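Local coordinates for protein membrane-bound lytic murein transglycosylase A (PDB 6QK4) that probably cleaves the beta-1,4-glycosidic link between MurNAc and GlcNAc in peptidoglycan, leaving a 1,6-anhydro bond on the MurNAc residue, at residues I42-A47 against P269-A274; A47-C52 against L71-V76; A66-L71 against R80-T85. All blocks are in the same frame, centred on the assembly; numbering follows the deposited sequence.

Overall arrangement
Helix 44-55 takes part in contacts 1 and 2, which share A47 and meet where the hydroxyl of T45 probably bonds D73. Contacts 2 and 3 share L71, in the loop between helix 62-68 and helix 76-86. Contact 1 is buried and lies nearest the middle of the fold, its centre about 12 Å from the centre of the chain; an arginine there meets a backbone carbonyl at a helix start. Contact 2 is only partly buried and relies on a salt bridge and a water. Contact 3, the farthest out with its centre about 27 Å from the chain's centre, is nonetheless buried, and its chemistry is wholly apolar: a phenylalanine against alanines and a leucine.

Contact 1: I42-A47 against P269-A274; sequences IGATIA and PERSIA
R271 lays its side chain over the first turn of helix 44-55, its CB against the methyl of A47 (CB to CB, 3.6 Å) and its guanidinium under the A44 methyl, whose CB stands 3.8 Å above the plane, offset toward the rim. The chain bends at chi2 (-71°), which turns the later carbons along the helix start: CG lies 3.7 Å from G43 O, and CD a similar distance from the CA of A44. Alanine suits both helix positions, because a single methyl lets the arginine lie close to the backbone. G43, at the N-cap, takes a positive phi (96°) that glycine adopts readily, and having no side chain it lets R271 CG come close.

At its far end the guanidinium meets the carbonyl of I42. NH2 donates to I42 O over 2.9 Å, coming from above the carbonyl plane with a bent N-H...O angle of 138°; NE adds a weak bond to the same oxygen at 3.2 Å. NH1 serves other partners, a salt bridge with D39 and a hydrogen bond to L302 O in strand 298-307. The peptide N of A44 sits over a guanidinium face, 3.5 Å from NE, but both are donors, so no hydrogen bond joins them.

R271 lies just before strand 272-274, at the start of the region assigned to the 3D domain, so the contact joins this short strand to a helix more than 200 residues earlier. A buried cation is thus held by backbone oxygens and D39; R301 also lies near NH2, and D39 probably helps to balance the two charges.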
ATOM      1  N   ILE A  42      16.524   7.012   5.934  1.00 24.22           N
ATOM      2  CA  ILE A  42      16.700   7.088   4.481  1.00 23.65           C
ATOM      3  C   ILE A  42      15.337   7.103   3.800  1.00 23.86           C
ATOM      4  O   ILE A  42      14.504   6.232   4.052  1.00 24.35           O
ATOM      5  CB  ILE A  42      17.518   5.919   3.943  1.00 25.58           C
ATOM      6  CG1 ILE A  42      18.961   5.962   4.496  1.00 27.54           C
ATOM      7  CG2 ILE A  42      17.520   5.999   2.396  1.00 27.47           C
ATOM      8  CD1 ILE A  42      19.652   4.663   4.327  1.00 35.87           C
ATOM      9  N   GLY A  43      15.090   8.149   3.018  1.00 23.27           N
ATOM     10  CA  GLY A  43      13.780   8.386   2.420  1.00 22.04           C
ATOM     11  C   GLY A  43      12.884   9.342   3.194  1.00 21.33           C
ATOM     12  O   GLY A  43      11.930   9.898   2.620  1.00 22.62           O
ATOM     13  N   ALA A  44      13.159   9.613   4.460  1.00 21.02           N
ATOM     14  CA  ALA A  44      12.213  10.462   5.191  1.00 18.92           C
ATOM     15  C   ALA A  44      12.134  11.906   4.663  1.00 21.52           C
ATOM     16  O   ALA A  44      11.043  12.518   4.670  1.00 21.36           O
ATOM     17  CB  ALA A  44      12.571  10.464   6.692  1.00 20.57           C
ATOM     18  N   THR A  45      13.261  12.475   4.179  1.00 22.08           N
ATOM     19  CA  THR A  45      13.194  13.835   3.626  1.00 19.24           C
ATOM     20  C   THR A  45      12.377  13.901   2.340  1.00 21.10           C
ATOM     21  O   THR A  45      11.846  14.979   2.012  1.00 22.42           O
ATOM     22  CB  THR A  45      14.581  14.383   3.349  1.00 22.21           C
ATOM     23  OG1 THR A  45      15.375  13.334   2.782  1.00 22.96           O
ATOM     24  CG2 THR A  45      15.246  14.830   4.698  1.00 25.08           C
ATOM     25  N   ILE A  46      12.334  12.813   1.568  1.00 20.82           N
ATOM     26  CA  ILE A  46      11.516  12.819   0.348  1.00 20.79           C
ATOM     27  C   ILE A  46      10.055  12.980   0.713  1.00 19.55           C
ATOM     28  O   ILE A  46       9.335  13.823   0.162  1.00 21.89           O
ATOM     29  CB  ILE A  46      11.765  11.537  -0.475  1.00 24.19           C
ATOM     30  CG1 ILE A  46      13.172  11.556  -1.084  1.00 23.95           C
ATOM     31  CG2 ILE A  46      10.764  11.385  -1.610  1.00 25.01           C
ATOM     32  CD1 ILE A  46      13.682  10.234  -1.662  1.00 26.89           C
ATOM     33  N   ALA A  47       9.591  12.171   1.664  1.00 20.46           N
ATOM     34  CA  ALA A  47       8.188  12.253   2.086  1.00 19.92           C
ATOM     35  C   ALA A  47       7.925  13.559   2.811  1.00 20.80           C
ATOM     36  O   ALA A  47       6.822  14.108   2.711  1.00 18.41           O
ATOM     37  CB  ALA A  47       7.812  11.059   2.978  1.00 18.51           C
ATOM     38  N   PRO A 269       7.266   5.140  -0.837  1.00 20.23           N
ATOM     39  CA  PRO A 269       7.340   3.778  -0.277  1.00 19.94           C
ATOM     40  C   PRO A 269       8.000   3.761   1.093  1.00 23.25           C
ATOM     41  O   PRO A 269       9.062   4.339   1.284  1.00 24.58           O
ATOM     42  CB  PRO A 269       8.187   3.014  -1.305  1.00 22.60           C
ATOM     43  CG  PRO A 269       7.833   3.720  -2.682  1.00 22.49           C
ATOM     44  CD  PRO A 269       7.761   5.231  -2.226  1.00 22.55           C
ATOM     45  N   GLU A 270       7.398   3.032   2.028  1.00 20.65           N
ATOM     46  CA  GLU A 270       7.858   2.912   3.427  1.00 19.13           C
ATOM     47  C   GLU A 270       8.033   4.228   4.162  1.00 19.18           C
ATOM     48  O   GLU A 270       8.687   4.259   5.231  1.00 20.33           O
ATOM     49  CB  GLU A 270       9.137   2.084   3.498  1.00 20.03           C
ATOM     50  CG  GLU A 270       8.885   0.686   2.919  1.00 23.91           C
ATOM     51  CD  GLU A 270       9.890  -0.362   3.505  1.00 31.14           C
ATOM     52  OE1 GLU A 270       9.961  -0.562   4.761  1.00 27.76           O
ATOM     53  OE2 GLU A 270      10.597  -0.963   2.662  1.00 33.90           O
ATOM     54  N   ARG A 271       7.397   5.321   3.688  1.00 17.39           N
ATOM     55  CA  ARG A 271       7.450   6.570   4.425  1.00 17.83           C
ATOM     56  C   ARG A 271       6.095   7.243   4.470  1.00 18.59           C
ATOM     57  O   ARG A 271       6.024   8.389   4.936  1.00 20.42           O
ATOM     58  CB  ARG A 271       8.454   7.572   3.820  1.00 17.61           C
ATOM     59  CG  ARG A 271       9.949   7.121   3.919  1.00 20.33           C
ATOM     60  CD  ARG A 271      10.390   7.203   5.397  1.00 18.35           C
ATOM     61  NE  ARG A 271      11.723   6.610   5.500  1.00 21.63           N
ATOM     62  CZ  ARG A 271      12.321   6.385   6.667  1.00 21.04           C
ATOM     63  NH1 ARG A 271      11.677   6.755   7.774  1.00 20.78           N
ATOM     64  NH2 ARG A 271      13.544   5.743   6.713  1.00 20.89           N
ATOM     65  N   SER A 272       5.039   6.609   3.928  1.00 20.55           N
ATOM     66  CA  SER A 272       3.692   7.156   3.945  1.00 20.28           C
ATOM     67  C   SER A 272       2.780   6.145   4.578  1.00 16.67           C
ATOM     68  O   SER A 272       2.930   4.939   4.329  1.00 17.54           O
ATOM     69  CB  SER A 272       3.157   7.420   2.517  1.00 21.87           C
ATOM     70  OG  SER A 272       3.856   8.459   1.863  1.00 22.33           O
ATOM     71  N   ILE A 273       1.858   6.600   5.421  1.00 19.05           N
ATOM     72  CA  ILE A 273       0.825   5.718   5.952  1.00 18.10           C
ATOM     73  C   ILE A 273      -0.561   6.312   5.665  1.00 17.99           C
ATOM     74  O   ILE A 273      -0.750   7.528   5.549  1.00 17.65           O
ATOM     75  CB  ILE A 273       0.956   5.473   7.462  1.00 17.92           C
ATOM     76  CG1 ILE A 273       1.031   6.805   8.253  1.00 18.59           C
ATOM     77  CG2 ILE A 273       2.125   4.431   7.732  1.00 16.77           C
ATOM     78  CD1 ILE A 273       0.891   6.537   9.797  1.00 17.54           C
ATOM     79  N   ALA A 274      -1.530   5.405   5.481  1.00 19.23           N
ATOM     80  CA  ALA A 274      -2.927   5.767   5.557  1.00 23.34           C
ATOM     81  C   ALA A 274      -3.418   5.661   7.004  1.00 18.83           C
ATOM     82  O   ALA A 274      -3.038   4.724   7.743  1.00 22.53           O
ATOM     83  CB  ALA A 274      -3.751   4.839   4.646  1.00 21.13           C
TER

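Contact 2: A47-C52 against L71-V76; sequences ALRQNC and LDDLDV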
ATOM      1  N   ALA A  47       9.591  12.171   1.664  1.00 20.46           N
ATOM      2  CA  ALA A  47       8.188  12.253   2.086  1.00 19.92           C
ATOM      3  C   ALA A  47       7.925  13.559   2.811  1.00 20.80           C
ATOM      4  O   ALA A  47       6.822  14.108   2.711  1.00 18.41           O
ATOM      5  CB  ALA A  47       7.812  11.059   2.978  1.00 18.51           C
ATOM      6  N   LEU A  48       8.935  14.087   3.508  1.00 18.48           N
ATOM      7  CA  LEU A  48       8.820  15.400   4.127  1.00 18.59           C
ATOM      8  C   LEU A  48       8.593  16.523   3.101  1.00 21.41           C
ATOM      9  O   LEU A  48       7.774  17.418   3.324  1.00 19.85           O
ATOM     10  CB  LEU A  48      10.081  15.694   4.976  1.00 17.67           C
ATOM     11  CG  LEU A  48      10.166  17.137   5.548  1.00 19.52           C
ATOM     12  CD1 LEU A  48       9.137  17.287   6.610  1.00 24.42           C
ATOM     13  CD2 LEU A  48      11.518  17.282   6.221  1.00 21.55           C
ATOM     14  N   ARG A  49       9.335  16.534   1.992  1.00 19.90           N
ATOM     15  CA  ARG A  49       9.088  17.574   0.993  1.00 19.94           C
ATOM     16  C   ARG A  49       7.705  17.433   0.372  1.00 22.38           C
ATOM     17  O   ARG A  49       7.040  18.440   0.107  1.00 23.85           O
ATOM     18  CB  ARG A  49      10.181  17.511  -0.075  1.00 22.36           C
ATOM     19  CG  ARG A  49      11.534  18.042   0.437  1.00 26.05           C
ATOM     20  CD  ARG A  49      12.485  18.333  -0.731  1.00 25.79           C
ATOM     21  NE  ARG A  49      12.675  17.160  -1.580  1.00 23.54           N
ATOM     22  CZ  ARG A  49      13.547  16.191  -1.307  1.00 24.38           C
ATOM     23  NH1 ARG A  49      14.293  16.294  -0.236  1.00 23.49           N
ATOM     24  NH2 ARG A  49      13.689  15.123  -2.112  1.00 23.33           N
ATOM     25  N   GLN A  50       7.227  16.194   0.151  1.00 22.00           N
ATOM     26  CA  GLN A  50       5.845  16.076  -0.345  1.00 22.76           C
ATOM     27  C   GLN A  50       4.874  16.630   0.681  1.00 22.63           C
ATOM     28  O   GLN A  50       3.941  17.334   0.330  1.00 23.08           O
ATOM     29  CB  GLN A  50       5.488  14.619  -0.668  1.00 21.03           C
ATOM     30  CG  GLN A  50       6.300  14.043  -1.803  1.00 26.01           C
ATOM     31  CD  GLN A  50       5.921  14.710  -3.168  1.00 33.54           C
ATOM     32  OE1 GLN A  50       4.976  15.511  -3.273  1.00 30.68           O
ATOM     33  NE2 GLN A  50       6.644  14.344  -4.201  1.00 40.89           N
ATOM     34  N   ASN A  51       5.086  16.328   1.963  1.00 19.66           N
ATOM     35  CA  ASN A  51       4.247  16.904   3.015  1.00 22.91           C
ATOM     36  C   ASN A  51       4.232  18.436   2.951  1.00 23.63           C
ATOM     37  O   ASN A  51       3.174  19.061   2.997  1.00 22.12           O
ATOM     38  CB  ASN A  51       4.783  16.442   4.365  1.00 22.12           C
ATOM     39  CG  ASN A  51       3.703  16.124   5.349  1.00 22.49           C
ATOM     40  OD1 ASN A  51       2.851  15.261   5.092  1.00 21.98           O
ATOM     41  ND2 ASN A  51       3.779  16.744   6.535  1.00 20.56           N
ATOM     42  N   CYS A  52       5.408  19.049   2.854  1.00 25.04           N
ATOM     43  CA  CYS A  52       5.514  20.512   2.818  1.00 24.68           C
ATOM     44  C   CYS A  52       4.881  21.127   1.590  1.00 23.25           C
ATOM     45  O   CYS A  52       4.548  22.329   1.605  1.00 24.56           O
ATOM     46  CB  CYS A  52       6.974  20.865   2.871  1.00 26.59           C
ATOM     47  SG  CYS A  52       7.632  20.809   4.560  1.00 29.01           S
ATOM     48  N   LEU A  71      17.489  20.529   3.304  1.00 25.07           N
ATOM     49  CA  LEU A  71      18.067  19.213   3.597  1.00 21.79           C
ATOM     50  C   LEU A  71      18.233  18.399   2.330  1.00 24.44           C
ATOM     51  O   LEU A  71      17.311  18.351   1.515  1.00 29.26           O
ATOM     52  CB  LEU A  71      17.131  18.439   4.516  1.00 23.10           C
ATOM     53  CG  LEU A  71      16.840  19.126   5.847  1.00 24.23           C
ATOM     54  CD1 LEU A  71      15.831  18.325   6.577  1.00 24.99           C
ATOM     55  CD2 LEU A  71      18.149  19.293   6.686  1.00 28.92           C
ATOM     56  N   ASP A  72      19.357  17.677   2.180  1.00 22.18           N
ATOM     57  CA  ASP A  72      19.412  16.716   1.089  1.00 24.84           C
ATOM     58  C   ASP A  72      18.991  15.336   1.623  1.00 23.99           C
ATOM     59  O   ASP A  72      18.857  15.113   2.826  1.00 24.82           O
ATOM     60  CB  ASP A  72      20.815  16.694   0.462  1.00 27.45           C
ATOM     61  CG  ASP A  72      21.879  16.216   1.427  1.00 30.91           C
ATOM     62  OD1 ASP A  72      21.814  15.054   1.831  1.00 28.00           O
ATOM     63  OD2 ASP A  72      22.810  17.011   1.767  1.00 31.28           O
ATOM     64  N   ASP A  73      18.836  14.364   0.710  1.00 22.62           N
ATOM     65  CA  ASP A  73      18.317  13.069   1.101  1.00 21.47           C
ATOM     66  C   ASP A  73      19.388  12.089   1.513  1.00 21.03           C
ATOM     67  O   ASP A  73      19.073  10.956   1.926  1.00 25.73           O
ATOM     68  CB  ASP A  73      17.516  12.460  -0.088  1.00 21.70           C
ATOM     69  CG  ASP A  73      16.435  13.387  -0.567  1.00 25.22           C
ATOM     70  OD1 ASP A  73      15.690  13.892   0.294  1.00 26.70           O
ATOM     71  OD2 ASP A  73      16.341  13.636  -1.800  1.00 25.90           O
ATOM     72  N   LEU A  74      20.666  12.482   1.481  1.00 23.14           N
ATOM     73  CA  LEU A  74      21.724  11.556   1.849  1.00 21.96           C
ATOM     74  C   LEU A  74      22.232  11.770   3.272  1.00 24.69           C
ATOM     75  O   LEU A  74      22.587  10.782   3.948  1.00 27.56           O
ATOM     76  CB  LEU A  74      22.915  11.651   0.892  1.00 28.78           C
ATOM     77  CG  LEU A  74      22.671  11.566  -0.607  1.00 28.37           C
ATOM     78  CD1 LEU A  74      24.023  11.649  -1.296  1.00 33.76           C
ATOM     79  CD2 LEU A  74      21.993  10.258  -0.934  1.00 29.18           C
ATOM     80  N   ASP A  75      22.209  13.006   3.738  1.00 28.93           N
ATOM     81  CA  ASP A  75      22.804  13.348   5.033  1.00 26.94           C
ATOM     82  C   ASP A  75      21.749  13.069   6.097  1.00 20.76           C
ATOM     83  O   ASP A  75      21.032  13.984   6.506  1.00 25.02           O
ATOM     84  CB  ASP A  75      23.213  14.809   5.028  1.00 28.17           C
ATOM     85  CG  ASP A  75      23.888  15.242   6.325  1.00 32.16           C
ATOM     86  OD1 ASP A  75      23.991  14.427   7.266  1.00 31.52           O
ATOM     87  OD2 ASP A  75      24.317  16.400   6.365  1.00 31.33           O
ATOM     88  N   VAL A  76      21.663  11.814   6.555  1.00 23.71           N
ATOM     89  CA  VAL A  76      20.601  11.489   7.523  1.00 25.60           C
ATOM     90  C   VAL A  76      20.967  11.982   8.922  1.00 26.87           C
ATOM     91  O   VAL A  76      20.081  12.196   9.762  1.00 26.77           O
ATOM     92  CB  VAL A  76      20.277   9.991   7.549  1.00 25.85           C
ATOM     93  CG1 VAL A  76      19.609   9.575   6.179  1.00 25.72           C
ATOM     94  CG2 VAL A  76      21.523   9.166   7.880  1.00 28.44           C
TER
HETATM   95  O   HOH W   1      14.611  18.153   1.869  1.00 37.00           O
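R49 and D73 reach for each other from opposite directions and meet end-on, NH1 and NH2 each facing one carboxylate oxygen. NH1 donates to D73 OD1 over 2.8 Å with an N-H...O angle of 161°, and NH2 to D73 OD2 over 3.1 Å, using the syn lone pair of OD2. The two flat groups are not coplanar: their planes stand 41° apart, so this salt bridge is twisted. A bend at chi3 (-56°) turns the guanidinium of R49 off the line of its aliphatic chain. Arginine suits this place, since its length spans the gap from helix to loop and its paired N-H groups match a carboxylate. OD1 also has T45 OG1 as a partner, which ties D73 to the first turn of the same helix.

Beside the bridge, a water in the guanidinium plane accepts from R49 NH1 (2.8 Å) and donates to L71 O (2.7 Å), joining the arginine to the loop backbone. Farther along, D72 OD1 accepts from two backbone N atoms: the L74 bond makes an Asx turn, and with the D75 bond an Asx motif, shaping the chain ahead of the next helix. On the apolar side L48 CD2 and L71 CD1 only just touch, at 4.5 Å.

The loop 71-75, which leads from helix 62-68 to helix 76-86, is thus fastened to helix 44-55. L48 goes on to pack against F82 and F83 of helix 76-86 and F304 of strand 298-307, while C52 makes a disulfide to C65 of helix 62-68.

Contact 3: A66-L71 against R80-T85; sequences AAAMRL and RTFFET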
ATOM      1  N   ALA A  66      10.486  25.693   5.676  1.00 26.62           N
ATOM      2  CA  ALA A  66      11.628  26.437   5.136  1.00 25.96           C
ATOM      3  C   ALA A  66      12.955  25.715   5.412  1.00 26.13           C
ATOM      4  O   ALA A  66      13.801  25.588   4.515  1.00 29.83           O
ATOM      5  CB  ALA A  66      11.632  27.880   5.681  1.00 27.74           C
ATOM      6  N   ALA A  67      13.155  25.228   6.640  1.00 26.71           N
ATOM      7  CA  ALA A  67      14.379  24.501   6.962  1.00 26.60           C
ATOM      8  C   ALA A  67      14.434  23.189   6.211  1.00 27.79           C
ATOM      9  O   ALA A  67      15.509  22.753   5.787  1.00 27.64           O
ATOM     10  CB  ALA A  67      14.465  24.256   8.463  1.00 25.81           C
ATOM     11  N   ALA A  68      13.269  22.550   6.027  1.00 23.77           N
ATOM     12  CA  ALA A  68      13.271  21.232   5.397  1.00 25.81           C
ATOM     13  C   ALA A  68      13.774  21.320   3.962  1.00 28.72           C
ATOM     14  O   ALA A  68      14.435  20.388   3.475  1.00 25.47           O
ATOM     15  CB  ALA A  68      11.871  20.628   5.454  1.00 23.49           C
ATOM     16  N   MET A  69      13.498  22.428   3.282  1.00 29.25           N
ATOM     17  CA  MET A  69      13.922  22.560   1.900  1.00 29.45           C
ATOM     18  C   MET A  69      15.438  22.681   1.793  1.00 32.46           C
ATOM     19  O   MET A  69      15.980  22.533   0.690  1.00 37.61           O
ATOM     20  CB  MET A  69      13.225  23.778   1.256  1.00 36.78           C
ATOM     21  CG  MET A  69      11.723  23.645   1.164  1.00 41.12           C
ATOM     22  SD  MET A  69      11.190  22.188   0.212  1.00 48.79           S
ATOM     23  CE  MET A  69       9.889  21.578   1.242  1.00 48.49           C
ATOM     24  N   ARG A  70      16.138  22.914   2.897  1.00 30.46           N
ATOM     25  CA  ARG A  70      17.599  22.952   2.844  1.00 32.75           C
ATOM     26  C   ARG A  70      18.258  21.574   3.033  1.00 32.37           C
ATOM     27  O   ARG A  70      19.482  21.462   2.949  1.00 32.47           O
ATOM     28  CB  ARG A  70      18.118  23.983   3.871  1.00 37.25           C
ATOM     29  CG  ARG A  70      17.224  25.269   3.880  1.00 48.20           C
ATOM     30  CD  ARG A  70      17.951  26.573   4.240  1.00 56.42           C
ATOM     31  NE  ARG A  70      18.938  26.385   5.301  1.00 64.94           N
ATOM     32  CZ  ARG A  70      18.687  26.584   6.592  1.00 70.92           C
ATOM     33  NH1 ARG A  70      17.475  26.969   6.978  1.00 71.49           N
ATOM     34  NH2 ARG A  70      19.644  26.391   7.499  1.00 72.81           N
ATOM     35  N   LEU A  71      17.489  20.529   3.304  1.00 25.07           N
ATOM     36  CA  LEU A  71      18.067  19.213   3.597  1.00 21.79           C
ATOM     37  C   LEU A  71      18.233  18.399   2.330  1.00 24.44           C
ATOM     38  O   LEU A  71      17.311  18.351   1.515  1.00 29.26           O
ATOM     39  CB  LEU A  71      17.131  18.439   4.516  1.00 23.10           C
ATOM     40  CG  LEU A  71      16.840  19.126   5.847  1.00 24.23           C
ATOM     41  CD1 LEU A  71      15.831  18.325   6.577  1.00 24.99           C
ATOM     42  CD2 LEU A  71      18.149  19.293   6.686  1.00 28.92           C
ATOM     43  N   ARG A  80      18.168  13.906  11.024  1.00 24.45           N
ATOM     44  CA  ARG A  80      17.820  13.566  12.411  1.00 25.98           C
ATOM     45  C   ARG A  80      17.842  14.831  13.270  1.00 28.15           C
ATOM     46  O   ARG A  80      16.931  15.075  14.068  1.00 23.03           O
ATOM     47  CB  ARG A  80      18.788  12.521  12.986  1.00 22.81           C
ATOM     48  CG  ARG A  80      18.367  11.942  14.337  1.00 26.05           C
ATOM     49  CD  ARG A  80      19.285  10.817  14.749  1.00 24.33           C
ATOM     50  NE  ARG A  80      19.276   9.652  13.844  1.00 25.60           N
ATOM     51  CZ  ARG A  80      18.333   8.693  13.841  1.00 24.93           C
ATOM     52  NH1 ARG A  80      17.263   8.753  14.668  1.00 23.21           N
ATOM     53  NH2 ARG A  80      18.449   7.676  12.985  1.00 23.91           N
ATOM     54  N   THR A  81      18.876  15.653  13.094  1.00 27.32           N
ATOM     55  CA  THR A  81      18.945  16.900  13.875  1.00 25.26           C
ATOM     56  C   THR A  81      17.765  17.814  13.586  1.00 23.41           C
ATOM     57  O   THR A  81      17.157  18.423  14.494  1.00 25.02           O
ATOM     58  CB  THR A  81      20.269  17.576  13.572  1.00 24.02           C
ATOM     59  OG1 THR A  81      21.260  16.702  14.072  1.00 28.59           O
ATOM     60  CG2 THR A  81      20.339  18.942  14.257  1.00 24.58           C
ATOM     61  N   PHE A  82      17.371  17.881  12.321  1.00 22.86           N
ATOM     62  CA  PHE A  82      16.209  18.671  11.972  1.00 24.95           C
ATOM     63  C   PHE A  82      14.969  18.194  12.716  1.00 23.31           C
ATOM     64  O   PHE A  82      14.189  19.002  13.202  1.00 23.29           O
ATOM     65  CB  PHE A  82      15.993  18.597  10.444  1.00 20.82           C
ATOM     66  CG  PHE A  82      14.648  19.047  10.006  1.00 22.51           C
ATOM     67  CD1 PHE A  82      14.427  20.375   9.808  1.00 22.65           C
ATOM     68  CD2 PHE A  82      13.618  18.136   9.742  1.00 23.76           C
ATOM     69  CE1 PHE A  82      13.217  20.883   9.387  1.00 22.34           C
ATOM     70  CE2 PHE A  82      12.374  18.632   9.324  1.00 22.90           C
ATOM     71  CZ  PHE A  82      12.166  20.011   9.121  1.00 21.84           C
ATOM     72  N   PHE A  83      14.657  16.889  12.650  1.00 23.04           N
ATOM     73  CA  PHE A  83      13.412  16.445  13.278  1.00 19.70           C
ATOM     74  C   PHE A  83      13.457  16.695  14.798  1.00 22.15           C
ATOM     75  O   PHE A  83      12.455  17.089  15.399  1.00 23.16           O
ATOM     76  CB  PHE A  83      13.175  14.955  12.957  1.00 21.69           C
ATOM     77  CG  PHE A  83      12.742  14.724  11.556  1.00 23.60           C
ATOM     78  CD1 PHE A  83      11.492  15.186  11.156  1.00 26.70           C
ATOM     79  CD2 PHE A  83      13.532  14.051  10.644  1.00 22.17           C
ATOM     80  CE1 PHE A  83      11.015  14.960   9.828  1.00 25.99           C
ATOM     81  CE2 PHE A  83      13.063  13.816   9.323  1.00 24.04           C
ATOM     82  CZ  PHE A  83      11.824  14.282   8.939  1.00 24.08           C
ATOM     83  N   GLU A  84      14.638  16.518  15.404  1.00 23.05           N
ATOM     84  CA  GLU A  84      14.779  16.666  16.858  1.00 24.87           C
ATOM     85  C   GLU A  84      14.650  18.122  17.258  1.00 28.77           C
ATOM     86  O   GLU A  84      14.168  18.428  18.350  1.00 31.00           O
ATOM     87  CB  GLU A  84      16.123  16.082  17.327  1.00 23.81           C
ATOM     88  CG  GLU A  84      16.173  14.527  17.269  1.00 24.22           C
ATOM     89  CD  GLU A  84      17.471  14.009  17.750  1.00 27.00           C
ATOM     90  OE1 GLU A  84      18.303  14.874  18.172  1.00 32.20           O
ATOM     91  OE2 GLU A  84      17.733  12.805  17.700  1.00 25.82           O
ATOM     92  N   THR A  85      15.000  19.038  16.350  1.00 26.65           N
ATOM     93  CA  THR A  85      15.026  20.473  16.585  1.00 25.30           C
ATOM     94  C   THR A  85      13.685  21.135  16.295  1.00 26.82           C
ATOM     95  O   THR A  85      13.288  22.063  17.010  1.00 27.63           O
ATOM     96  CB  THR A  85      16.118  21.122  15.692  1.00 22.77           C
ATOM     97  OG1 THR A  85      17.411  20.649  16.075  1.00 31.35           O
ATOM     98  CG2 THR A  85      16.104  22.653  15.743  1.00 32.84           C
TER
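Two successive helices, 62-68 and 76-86, pack together here, and the type I turn A68-L71 at the C-terminal side of helix 62-68 brings L71 into the same interface. F82 is the large side chain between them. With its CG anti to the backbone N (chi1 164°), it sends its ring out from helix 76-86 toward the alanines. A67 CB meets the ring at its edge, 3.7 Å from F82 CE1, and A68 CB lies equally near F82 CZ. Small methyls suit these positions because they leave room for the ring to come close to the helix backbone.

L71 approaches differently. Its side chain crosses that of F82 at about a right angle and puts CD1 over one face of the ring, 4.0 Å from the centroid and 24° off the normal: a CH-pi contact, displaced toward the CG side of the ring. Next along the helix, F83 carries F82 CD2 over the centre of its own face, 3.8 Å above the plane. L48 of helix 44-55 also touches A68.

No hydrogen bond crosses between the two segments, so they are joined by dispersion and the burial of hydrocarbon, the phenyl ring having the A67 methyl at its edge, the A68 methyl near CZ and L71 CD1 over a face.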